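Local coordinates for protein S-adenosylmethionine:tRNA ribosyltransferase-isomerase (Thermotoga maritima, PDB 1VKY) that probably transfers and isomerises the ribose moiety of S-adenosylmethionine onto preQ1-modified tRNA, giving epoxyqueuosine on the pathway to queuosine, at residues L67-V72 with T261-T266; Q205-V210 with K240-K245. All coordinates share one frame; numbering follows the deposited sequence.

Contact 1: residues L67-V72 with T261-T266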
ATOM      1  N   LEU B  67      17.567  13.153  19.412  1.00 25.95           N
ATOM      2  CA  LEU B  67      17.177  13.742  18.114  1.00 25.09           C
ATOM      3  C   LEU B  67      16.620  12.672  17.198  1.00 23.58           C
ATOM      4  O   LEU B  67      17.312  11.714  16.889  1.00 24.08           O
ATOM      5  CB  LEU B  67      18.375  14.431  17.431  1.00 24.75           C
ATOM      6  CG  LEU B  67      18.079  15.154  16.092  1.00 26.60           C
ATOM      7  CD1 LEU B  67      17.358  16.447  16.274  1.00 30.37           C
ATOM      8  CD2 LEU B  67      19.369  15.433  15.352  1.00 24.43           C
ATOM      9  N   LEU B  68      15.365  12.848  16.780  1.00 24.96           N
ATOM     10  CA  LEU B  68      14.725  11.980  15.813  1.00 23.64           C
ATOM     11  C   LEU B  68      14.921  12.602  14.447  1.00 24.86           C
ATOM     12  O   LEU B  68      14.531  13.742  14.226  1.00 28.56           O
ATOM     13  CB  LEU B  68      13.215  11.825  16.093  1.00 24.63           C
ATOM     14  CG  LEU B  68      12.870  10.821  17.208  1.00 28.57           C
ATOM     15  CD1 LEU B  68      11.390  10.921  17.649  1.00 30.12           C
ATOM     16  CD2 LEU B  68      13.121   9.462  16.772  1.00 31.97           C
ATOM     17  N   VAL B  69      15.571  11.877  13.548  1.00 23.44           N
ATOM     18  CA  VAL B  69      15.808  12.379  12.189  1.00 24.15           C
ATOM     19  C   VAL B  69      14.951  11.648  11.208  1.00 24.17           C
ATOM     20  O   VAL B  69      15.054  10.417  11.043  1.00 23.18           O
ATOM     21  CB  VAL B  69      17.301  12.250  11.753  1.00 23.34           C
ATOM     22  CG1 VAL B  69      17.541  12.996  10.409  1.00 21.94           C
ATOM     23  CG2 VAL B  69      18.206  12.819  12.806  1.00 20.79           C
ATOM     24  N   LEU B  70      14.110  12.410  10.529  1.00 21.10           N
ATOM     25  CA  LEU B  70      13.163  11.829   9.581  1.00 26.90           C
ATOM     26  C   LEU B  70      13.512  12.203   8.180  1.00 25.73           C
ATOM     27  O   LEU B  70      13.993  13.291   7.924  1.00 25.95           O
ATOM     28  CB  LEU B  70      11.749  12.389   9.838  1.00 30.75           C
ATOM     29  CG  LEU B  70      11.182  12.101  11.240  1.00 37.93           C
ATOM     30  CD1 LEU B  70      10.219  13.201  11.630  1.00 48.68           C
ATOM     31  CD2 LEU B  70      10.502  10.815  11.232  1.00 47.24           C
ATOM     32  N   ASN B  71      13.213  11.309   7.260  1.00 23.73           N
ATOM     33  CA  ASN B  71      13.401  11.594   5.875  1.00 26.46           C
ATOM     34  C   ASN B  71      12.091  12.021   5.235  1.00 30.91           C
ATOM     35  O   ASN B  71      11.053  11.419   5.496  1.00 28.71           O
ATOM     36  CB  ASN B  71      13.877  10.334   5.137  1.00 23.20           C
ATOM     37  CG  ASN B  71      14.190  10.602   3.652  1.00 28.64           C
ATOM     38  OD1 ASN B  71      15.135  11.291   3.336  1.00 28.79           O
ATOM     39  ND2 ASN B  71      13.364  10.064   2.752  1.00 31.39           N
ATOM     40  N   VAL B  72      12.170  12.992   4.351  1.00 32.24           N
ATOM     41  CA  VAL B  72      11.032  13.454   3.565  1.00 33.23           C
ATOM     42  C   VAL B  72      11.395  13.304   2.109  1.00 30.92           C
ATOM     43  O   VAL B  72      12.393  13.873   1.669  1.00 33.69           O
ATOM     44  CB  VAL B  72      10.776  14.948   3.852  1.00 35.10           C
ATOM     45  CG1 VAL B  72       9.806  15.544   2.828  1.00 43.79           C
ATOM     46  CG2 VAL B  72      10.254  15.113   5.256  1.00 39.61           C
ATOM     47  N   THR B 261      15.687   3.496   6.954  1.00 24.57           N
ATOM     48  CA  THR B 261      16.961   3.139   6.336  1.00 26.73           C
ATOM     49  C   THR B 261      17.453   4.172   5.345  1.00 26.82           C
ATOM     50  O   THR B 261      18.688   4.357   5.177  1.00 26.82           O
ATOM     51  CB  THR B 261      16.862   1.793   5.597  1.00 28.04           C
ATOM     52  OG1 THR B 261      15.769   1.832   4.672  1.00 26.84           O
ATOM     53  CG2 THR B 261      16.510   0.654   6.549  1.00 27.80           C
ATOM     54  N   THR B 262      16.527   4.905   4.730  1.00 24.25           N
ATOM     55  CA  THR B 262      16.961   6.041   3.862  1.00 25.91           C
ATOM     56  C   THR B 262      17.720   7.085   4.679  1.00 23.92           C
ATOM     57  O   THR B 262      18.788   7.543   4.287  1.00 26.06           O
ATOM     58  CB  THR B 262      15.775   6.694   3.174  1.00 26.63           C
ATOM     59  OG1 THR B 262      15.168   5.728   2.313  1.00 32.91           O
ATOM     60  CG2 THR B 262      16.232   7.824   2.216  1.00 31.01           C
ATOM     61  N   THR B 263      17.165   7.481   5.817  1.00 24.56           N
ATOM     62  CA  THR B 263      17.874   8.385   6.712  1.00 20.89           C
ATOM     63  C   THR B 263      19.273   7.861   7.075  1.00 22.61           C
ATOM     64  O   THR B 263      20.255   8.612   7.066  1.00 23.56           O
ATOM     65  CB  THR B 263      17.054   8.581   7.984  1.00 23.52           C
ATOM     66  OG1 THR B 263      15.796   9.204   7.673  1.00 25.02           O
ATOM     67  CG2 THR B 263      17.752   9.559   8.920  1.00 24.12           C
ATOM     68  N   VAL B 264      19.354   6.574   7.417  1.00 21.76           N
ATOM     69  CA  VAL B 264      20.669   5.965   7.755  1.00 22.28           C
ATOM     70  C   VAL B 264      21.665   6.117   6.648  1.00 21.75           C
ATOM     71  O   VAL B 264      22.780   6.506   6.896  1.00 22.37           O
ATOM     72  CB  VAL B 264      20.521   4.478   8.077  1.00 22.12           C
ATOM     73  CG1 VAL B 264      21.895   3.810   8.259  1.00 24.28           C
ATOM     74  CG2 VAL B 264      19.678   4.291   9.317  1.00 26.02           C
ATOM     75  N   ARG B 265      21.281   5.770   5.416  1.00 24.60           N
ATOM     76  CA  ARG B 265      22.215   5.847   4.291  1.00 24.52           C
ATOM     77  C   ARG B 265      22.647   7.257   4.052  1.00 23.47           C
ATOM     78  O   ARG B 265      23.814   7.504   3.786  1.00 23.69           O
ATOM     79  CB  ARG B 265      21.609   5.237   3.008  1.00 28.55           C
ATOM     80  CG  ARG B 265      21.176   3.764   3.141  1.00 34.78           C
ATOM     81  CD  ARG B 265      20.614   3.080   1.798  1.00 38.93           C
ATOM     82  NE  ARG B 265      20.443   4.114   0.786  1.00 55.42           N
ATOM     83  CZ  ARG B 265      19.298   4.620   0.359  1.00 62.46           C
ATOM     84  NH1 ARG B 265      18.134   4.148   0.786  1.00 65.12           N
ATOM     85  NH2 ARG B 265      19.327   5.621  -0.530  1.00 66.02           N
ATOM     86  N   THR B 266      21.748   8.228   4.204  1.00 22.51           N
ATOM     87  CA  THR B 266      22.138   9.630   4.032  1.00 21.70           C
ATOM     88  C   THR B 266      23.114  10.094   5.079  1.00 19.94           C
ATOM     89  O   THR B 266      24.138  10.690   4.763  1.00 21.21           O
ATOM     90  CB  THR B 266      20.856  10.544   4.024  1.00 25.67           C
ATOM     91  OG1 THR B 266      20.156  10.316   2.780  1.00 25.63           O
ATOM     92  CG2 THR B 266      21.258  12.040   4.001  1.00 23.95           C
TER
HETATM   93  O   HOH W   1      17.893  11.624   2.553  1.00 38.22           O
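N71 and T263 mark the closest backbone approach, their CA atoms 5.6 Å apart, where helix 261-266 passes almost perpendicular to strand 67-72 at 102°, the two axes 7.5 Å apart. V69 and N71 both turn their CB atoms to the helix; V69 meets T263, while N71 lies against both T263 and T262. T263 has its methyl anti to the backbone N (chi1 -63°), and CG2 rests against V69, 3.8 Å from CG1 and 3.5 Å from the backbone O. The hydroxyl of T263 sits 3.4 Å from N71 CB, but its hydrogen bond goes back to V259 O; N71 N also comes near this oxygen, at an angle too poor for a hydrogen bond. N71 holds CG anti to its own backbone N (chi1 -176°), and the flat amide meets the methyl of T262, with ND2 3.7 Å from CG2. Its polar ends have other partners: ND2 makes a weak hydrogen bond to S73 OG, while OD1 accepts from a water (2.9 Å) that also bonds T266 OG1 (2.6 Å), one helical turn beyond T262. An alanine at N71 would probably leave that water without its strand-side acceptor and open a gap beside the T262 methyl. No direct hydrogen bond joins the two segments. The T262 side chain also lies close to a bound unidentified molecule, probably from the crystallisation liquor. The helix directly follows strand 256-259, which is paired with strand 67-75; on that strand's other flank runs 205-213, whose V209 touches N71.

Contact 2: residues Q205-V210 with K240-K245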
ATOM      1  N   GLN B 205      14.018  16.281  20.352  1.00 29.00           N
ATOM      2  CA  GLN B 205      14.107  17.160  19.182  1.00 26.80           C
ATOM      3  C   GLN B 205      13.889  16.405  17.864  1.00 29.61           C
ATOM      4  O   GLN B 205      14.053  15.179  17.801  1.00 27.07           O
ATOM      5  CB  GLN B 205      15.467  17.833  19.178  1.00 26.49           C
ATOM      6  CG  GLN B 205      15.641  18.749  20.404  1.00 32.85           C
ATOM      7  CD  GLN B 205      16.717  19.784  20.216  1.00 44.85           C
ATOM      8  OE1 GLN B 205      17.048  20.189  19.078  1.00 44.21           O
ATOM      9  NE2 GLN B 205      17.272  20.236  21.335  1.00 43.14           N
ATOM     10  N   PHE B 206      13.524  17.149  16.820  1.00 26.41           N
ATOM     11  CA  PHE B 206      13.295  16.605  15.481  1.00 26.90           C
ATOM     12  C   PHE B 206      14.144  17.314  14.429  1.00 29.35           C
ATOM     13  O   PHE B 206      14.430  18.500  14.551  1.00 26.22           O
ATOM     14  CB  PHE B 206      11.815  16.749  15.101  1.00 29.41           C
ATOM     15  CG  PHE B 206      10.925  15.788  15.840  1.00 29.05           C
ATOM     16  CD1 PHE B 206      10.604  16.019  17.181  1.00 30.70           C
ATOM     17  CD2 PHE B 206      10.501  14.618  15.240  1.00 29.33           C
ATOM     18  CE1 PHE B 206       9.829  15.092  17.896  1.00 31.94           C
ATOM     19  CE2 PHE B 206       9.722  13.689  15.964  1.00 33.61           C
ATOM     20  CZ  PHE B 206       9.390  13.940  17.280  1.00 26.96           C
ATOM     21  N   ALA B 207      14.579  16.576  13.411  1.00 25.73           N
ATOM     22  CA  ALA B 207      15.211  17.184  12.255  1.00 26.26           C
ATOM     23  C   ALA B 207      14.842  16.370  11.057  1.00 27.08           C
ATOM     24  O   ALA B 207      14.343  15.237  11.177  1.00 22.66           O
ATOM     25  CB  ALA B 207      16.710  17.237  12.414  1.00 25.24           C
ATOM     26  N   GLU B 208      15.065  16.946   9.883  1.00 28.01           N
ATOM     27  CA  GLU B 208      14.770  16.236   8.654  1.00 32.47           C
ATOM     28  C   GLU B 208      15.910  16.174   7.641  1.00 28.80           C
ATOM     29  O   GLU B 208      16.751  17.086   7.505  1.00 30.06           O
ATOM     30  CB  GLU B 208      13.452  16.760   8.024  1.00 35.58           C
ATOM     31  CG  GLU B 208      13.537  17.984   7.173  1.00 46.65           C
ATOM     32  CD  GLU B 208      12.195  18.304   6.488  1.00 50.12           C
ATOM     33  OE1 GLU B 208      11.103  18.014   7.092  1.00 49.27           O
ATOM     34  OE2 GLU B 208      12.252  18.852   5.345  1.00 56.38           O
ATOM     35  N   VAL B 209      15.939  15.055   6.922  1.00 28.03           N
ATOM     36  CA  VAL B 209      16.757  14.982   5.734  1.00 27.10           C
ATOM     37  C   VAL B 209      15.774  14.816   4.602  1.00 25.77           C
ATOM     38  O   VAL B 209      14.647  14.375   4.805  1.00 28.17           O
ATOM     39  CB  VAL B 209      17.821  13.832   5.782  1.00 24.49           C
ATOM     40  CG1 VAL B 209      18.844  14.145   6.858  1.00 26.79           C
ATOM     41  CG2 VAL B 209      17.200  12.491   5.974  1.00 25.89           C
ATOM     42  N   VAL B 210      16.219  15.121   3.407  1.00 25.56           N
ATOM     43  CA  VAL B 210      15.346  15.119   2.236  1.00 26.50           C
ATOM     44  C   VAL B 210      15.937  14.240   1.139  1.00 27.24           C
ATOM     45  O   VAL B 210      17.178  14.110   0.986  1.00 26.82           O
ATOM     46  CB  VAL B 210      15.132  16.574   1.718  1.00 29.31           C
ATOM     47  CG1 VAL B 210      14.080  16.620   0.612  1.00 32.06           C
ATOM     48  CG2 VAL B 210      14.700  17.508   2.855  1.00 33.73           C
ATOM     49  N   LYS B 240      21.214  22.918   6.479  1.00 26.09           N
ATOM     50  CA  LYS B 240      22.008  23.570   7.501  1.00 26.42           C
ATOM     51  C   LYS B 240      21.456  23.343   8.885  1.00 26.17           C
ATOM     52  O   LYS B 240      22.202  23.108   9.790  1.00 25.84           O
ATOM     53  CB  LYS B 240      22.086  25.078   7.251  1.00 26.14           C
ATOM     54  CG  LYS B 240      22.949  25.503   6.053  1.00 35.34           C
ATOM     55  CD  LYS B 240      23.203  27.005   6.006  1.00 35.99           C
ATOM     56  CE  LYS B 240      24.520  27.367   5.264  1.00 48.94           C
ATOM     57  NZ  LYS B 240      25.239  28.645   5.680  1.00 41.27           N
ATOM     58  N   GLU B 241      20.136  23.431   9.051  1.00 26.06           N
ATOM     59  CA  GLU B 241      19.517  23.309  10.379  1.00 27.93           C
ATOM     60  C   GLU B 241      19.689  21.868  10.919  1.00 27.89           C
ATOM     61  O   GLU B 241      19.940  21.646  12.107  1.00 29.09           O
ATOM     62  CB  GLU B 241      18.026  23.733  10.345  1.00 30.81           C
ATOM     63  CG  GLU B 241      17.203  23.141   9.239  1.00 44.49           C
ATOM     64  CD  GLU B 241      17.141  23.915   7.894  1.00 54.42           C
ATOM     65  OE1 GLU B 241      18.100  24.640   7.464  1.00 41.42           O
ATOM     66  OE2 GLU B 241      16.086  23.728   7.220  1.00 62.78           O
ATOM     67  N   THR B 242      19.649  20.900  10.023  1.00 27.12           N
ATOM     68  CA  THR B 242      19.904  19.505  10.414  1.00 24.63           C
ATOM     69  C   THR B 242      21.353  19.243  10.760  1.00 23.01           C
ATOM     70  O   THR B 242      21.653  18.566  11.734  1.00 24.84           O
ATOM     71  CB  THR B 242      19.491  18.577   9.286  1.00 24.71           C
ATOM     72  OG1 THR B 242      18.098  18.743   9.047  1.00 24.87           O
ATOM     73  CG2 THR B 242      19.634  17.069   9.705  1.00 21.78           C
ATOM     74  N   VAL B 243      22.281  19.781   9.969  1.00 25.77           N
ATOM     75  CA  VAL B 243      23.687  19.674  10.302  1.00 23.51           C
ATOM     76  C   VAL B 243      23.964  20.246  11.695  1.00 24.93           C
ATOM     77  O   VAL B 243      24.720  19.662  12.475  1.00 25.69           O
ATOM     78  CB  VAL B 243      24.600  20.351   9.208  1.00 25.90           C
ATOM     79  CG1 VAL B 243      26.073  20.387   9.648  1.00 29.01           C
ATOM     80  CG2 VAL B 243      24.478  19.626   7.859  1.00 23.56           C
ATOM     81  N   ARG B 244      23.390  21.412  12.001  1.00 28.86           N
ATOM     82  CA  ARG B 244      23.575  22.030  13.321  1.00 25.27           C
ATOM     83  C   ARG B 244      23.045  21.160  14.436  1.00 25.33           C
ATOM     84  O   ARG B 244      23.692  20.967  15.449  1.00 27.39           O
ATOM     85  CB  ARG B 244      22.860  23.382  13.381  1.00 28.63           C
ATOM     86  CG  ARG B 244      23.201  24.137  14.659  1.00 36.48           C
ATOM     87  CD  ARG B 244      22.117  25.106  15.202  1.00 44.70           C
ATOM     88  NE  ARG B 244      21.155  25.519  14.193  1.00 49.48           N
ATOM     89  CZ  ARG B 244      19.828  25.284  14.213  1.00 57.85           C
ATOM     90  NH1 ARG B 244      19.230  24.626  15.220  1.00 51.40           N
ATOM     91  NH2 ARG B 244      19.090  25.734  13.195  1.00 61.06           N
ATOM     92  N   LYS B 245      21.842  20.624  14.260  1.00 27.89           N
ATOM     93  CA  LYS B 245      21.253  19.762  15.275  1.00 25.78           C
ATOM     94  C   LYS B 245      22.017  18.473  15.513  1.00 26.98           C
ATOM     95  O   LYS B 245      22.096  17.985  16.641  1.00 25.36           O
ATOM     96  CB  LYS B 245      19.831  19.455  14.874  1.00 28.76           C
ATOM     97  CG  LYS B 245      18.953  20.677  14.984  1.00 28.30           C
ATOM     98  CD  LYS B 245      17.499  20.330  14.840  1.00 38.45           C
ATOM     99  CE  LYS B 245      16.660  21.422  15.468  1.00 40.00           C
ATOM    100  NZ  LYS B 245      15.241  21.133  15.179  1.00 43.82           N
TER
HETATM  101  O   HOH W   2      15.742  19.810  10.012  1.00 34.59           O
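T242 places OG1 anti to its carbonyl carbon and beside its backbone N (chi1 -61°), while K245, also with CG beside its own N, runs extended beyond CG; these torsions carry a hydroxyl and an ammonium group to two carbonyls of strand 205-210. T242 OG1 donates to E208 O at 2.6 Å, meeting it at a C=O...donor angle of 138° and tilted out of the carbonyl plane. The same hydroxyl accepts from a water 2.8 Å away, which in turn accepts from E208 N at 2.9 Å. Both backbone polar groups of E208 are therefore tied to one threonine, directly through the oxygen and by way of water through the nitrogen. K245 NZ donates to F206 O at 2.8 Å, nearly along the C=O axis (172°). Between these two bonds lies A207, whose CB faces the helix, 3.9 Å from T242 OG1 and 4.0 Å from K245 CD; its small methyl is consistent with the close approach of the backbones here. Beyond it, V209 CG1 meets T242 CG2 at 4.2 Å, the two side chains crossing at about a right angle. At the other end Q205 OE1 lies 3.8 Å from K245 CE, the side chains meeting obliquely. F206 turns the other way, onto I196 and L199 of helix 193-202. The residues that pair with strand 67-75 are Q205, A207 and V209, whereas the helix binds the carbonyls of F206 and E208. Helix 240-252 follows neighbouring strand 234-238 and packs on one face of the sheet, as in alpha/beta layered folds; here the packing is supplemented by side-chain bonds to strand carbonyls.

Overall arrangement
Contacts 1 and 2 have their centres 10 Å apart and share the large mixed sheet, in which strands 67-75 and 205-213 are parallel neighbours joined by probable hydrogen bonds, L70 O to V209 N (2.8 Å) and L68 N to Q205 O (2.9 Å). Along the chain contact 2 is nested inside contact 1: strand 67-72 comes first, then 205-210, helix 240-245 and finally helix 261-266. Both helices pack on the same face of the sheet, with L67 touching K245 and L246 of helix 240-252, while F206 and L68 meet on the other face. Segments far apart in sequence thus assemble one layered alpha/beta region of this new fold.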